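Local structure of aerobactin synthase IucC (Klebsiella pneumoniae, 6CN7) at residues 514-519 with 533-538. The protein probably catalyses the ATP-dependent attachment of a second N-acetyl-N-hydroxylysine to N-citryl-N-acetyl-N-hydroxylysine, which completes the siderophore aerobactin. The protein carries 5 engineered substitutions. Sequence-based numbering, arbitrary orientation.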
loop_
_atom_site.group_PDB
_atom_site.type_symbol
_atom_site.label_atom_id
_atom_site.label_comp_id
_atom_site.label_asym_id
_atom_site.label_seq_id
_atom_site.Cartn_x
_atom_site.Cartn_y
_atom_site.Cartn_z
ATOM N N ALA A 514 19.532 -14.550 -45.926
ATOM C CA ALA A 514 18.978 -15.163 -47.129
ATOM C C ALA A 514 17.473 -14.938 -47.216
ATOM O O ALA A 514 16.947 -14.639 -48.294
ATOM C CB ALA A 514 19.301 -16.656 -47.151
ATOM N N VAL A 515 16.764 -15.079 -46.095
ATOM C CA VAL A 515 15.336 -14.780 -46.077
ATOM C C VAL A 515 15.099 -13.318 -46.431
ATOM O O VAL A 515 14.143 -12.981 -47.138
ATOM C CB VAL A 515 14.731 -15.142 -44.707
ATOM C CG1 VAL A 515 13.302 -14.621 -44.582
ATOM C CG2 VAL A 515 14.756 -16.645 -44.503
ATOM N N LEU A 516 15.967 -12.426 -45.948
ATOM C CA LEU A 516 15.833 -11.010 -46.273
ATOM C C LEU A 516 16.283 -10.709 -47.697
ATOM O O LEU A 516 15.710 -9.832 -48.350
ATOM C CB LEU A 516 16.633 -10.159 -45.282
ATOM C CG LEU A 516 16.126 -10.133 -43.838
ATOM C CD1 LEU A 516 17.178 -9.536 -42.915
ATOM C CD2 LEU A 516 14.821 -9.350 -43.732
ATOM N N SER A 517 17.303 -11.415 -48.192
ATOM C CA SER A 517 17.733 -11.230 -49.575
ATOM C C SER A 517 16.670 -11.725 -50.546
ATOM O O SER A 517 16.280 -11.009 -51.476
ATOM C CB SER A 517 19.057 -11.953 -49.817
ATOM O OG SER A 517 20.131 -11.282 -49.187
ATOM N N ASP A 518 16.195 -12.958 -50.352
ATOM C CA ASP A 518 15.116 -13.475 -51.187
ATOM C C ASP A 518 13.929 -12.522 -51.177
ATOM O O ASP A 518 13.368 -12.195 -52.228
ATOM C CB ASP A 518 14.693 -14.863 -50.703
ATOM C CG ASP A 518 15.773 -15.909 -50.905
ATOM O OD1 ASP A 518 16.810 -15.581 -51.521
ATOM O OD2 ASP A 518 15.583 -17.058 -50.443
ATOM N N TYR A 519 13.543 -12.054 -49.990
ATOM C CA TYR A 519 12.390 -11.167 -49.888
ATOM C C TYR A 519 12.586 -9.895 -50.706
ATOM O O TYR A 519 11.664 -9.441 -51.394
ATOM C CB TYR A 519 12.125 -10.819 -48.425
ATOM C CG TYR A 519 11.410 -9.506 -48.270
ATOM C CD1 TYR A 519 10.039 -9.414 -48.466
ATOM C CD2 TYR A 519 12.108 -8.353 -47.948
ATOM C CE1 TYR A 519 9.383 -8.212 -48.336
ATOM C CE2 TYR A 519 11.465 -7.146 -47.813
ATOM C CZ TYR A 519 10.105 -7.081 -48.010
ATOM O OH TYR A 519 9.473 -5.875 -47.875
ATOM N N PHE A 533 16.300 1.763 -45.760
ATOM C CA PHE A 533 16.224 0.988 -44.526
ATOM C C PHE A 533 17.134 -0.233 -44.593
ATOM O O PHE A 533 16.658 -1.368 -44.478
ATOM C CB PHE A 533 14.787 0.527 -44.260
ATOM C CG PHE A 533 13.809 1.645 -44.052
ATOM C CD1 PHE A 533 13.872 2.439 -42.919
ATOM C CD2 PHE A 533 12.807 1.882 -44.977
ATOM C CE1 PHE A 533 12.964 3.464 -42.723
ATOM C CE2 PHE A 533 11.896 2.902 -44.787
ATOM C CZ PHE A 533 11.973 3.695 -43.659
ATOM N N SER A 534 18.435 -0.022 -44.771
ATOM C CA SER A 534 19.347 -1.130 -45.024
ATOM C C SER A 534 19.705 -1.845 -43.729
ATOM O O SER A 534 20.098 -1.212 -42.742
ATOM C CB SER A 534 20.616 -0.634 -45.712
ATOM O OG SER A 534 21.591 -1.660 -45.763
ATOM N N LEU A 535 19.572 -3.170 -43.738
ATOM C CA LEU A 535 19.974 -4.013 -42.621
ATOM C C LEU A 535 21.342 -4.643 -42.835
ATOM O O LEU A 535 21.748 -5.499 -42.044
ATOM C CB LEU A 535 18.934 -5.112 -42.390
ATOM C CG LEU A 535 17.520 -4.642 -42.046
ATOM C CD1 LEU A 535 16.551 -5.812 -42.108
ATOM C CD2 LEU A 535 17.494 -3.993 -40.669
ATOM N N PHE A 536 22.066 -4.237 -43.881
ATOM C CA PHE A 536 23.340 -4.853 -44.235
ATOM C C PHE A 536 24.489 -3.850 -44.255
ATOM O O PHE A 536 25.529 -4.121 -44.863
ATOM C CB PHE A 536 23.222 -5.558 -45.586
ATOM C CG PHE A 536 22.255 -6.706 -45.580
ATOM C CD1 PHE A 536 20.911 -6.500 -45.849
ATOM C CD2 PHE A 536 22.685 -7.990 -45.292
ATOM C CE1 PHE A 536 20.020 -7.554 -45.838
ATOM C CE2 PHE A 536 21.800 -9.045 -45.280
ATOM C CZ PHE A 536 20.464 -8.828 -45.553
ATOM N N LYS A 537 24.328 -2.698 -43.608
ATOM C CA LYS A 537 25.458 -1.808 -43.416
ATOM C C LYS A 537 26.486 -2.491 -42.513
ATOM O O LYS A 537 26.119 -3.227 -41.592
ATOM C CB LYS A 537 25.009 -0.483 -42.799
ATOM C CG LYS A 537 24.238 0.435 -43.749
ATOM C CD LYS A 537 23.903 1.767 -43.077
ATOM C CE LYS A 537 23.244 2.758 -44.034
ATOM N NZ LYS A 537 21.763 2.602 -44.109
ATOM N N PRO A 538 27.781 -2.274 -42.752
ATOM C CA PRO A 538 28.796 -3.016 -41.984
ATOM C C PRO A 538 28.757 -2.756 -40.492
ATOM O O PRO A 538 29.239 -3.598 -39.723
ATOM C CB PRO A 538 30.123 -2.546 -42.601
ATOM C CG PRO A 538 29.812 -1.270 -43.283
ATOM C CD PRO A 538 28.391 -1.364 -43.736
#
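Phe536 meets Leu516 with the far end of its ring, not with a face. CZ points at Leu516 CB from 4.1 Å, and that CB lies near the ring plane. The ring comes from an ST turn in the loop that follows helix 527-532. In this turn Phe536 N donates to Ser534 OG, 3.2 Å away, with an N-H...O angle of 163°. The bond ties the start of the loop together just where Leu535 and Phe536 reach toward helix 505-521. The contact docks this loop on helix 505-521 through apolar side-chain packing. It lies in the part of the chain that matches the FhuF-like family.

Leu535 adds a second point of contact beside the ring. Its side chain and that of Leu516 cross at about a right angle. In Leu516, CG sits beside the backbone N (chi1 -68°) and anti to the carbonyl carbon; with chi2 at 167° this carries CD1 to Leu535, while CB meets the ring. Leu573 of helix 572-575 touches Leu516, Leu535 and Phe536 and joins the apolar cluster. Ala513 and Met520 of helix 505-521 also pack on Phe536.

Ser517 sits at the margin. Its OG is hydrogen-bonded to Ala513 O within the helix, and it approaches the ring obliquely, 4.4 Å from Phe536 CZ. The nearest approach is between the two leucines, with Leu516 CD1 3.9 Å from Leu535 CD1.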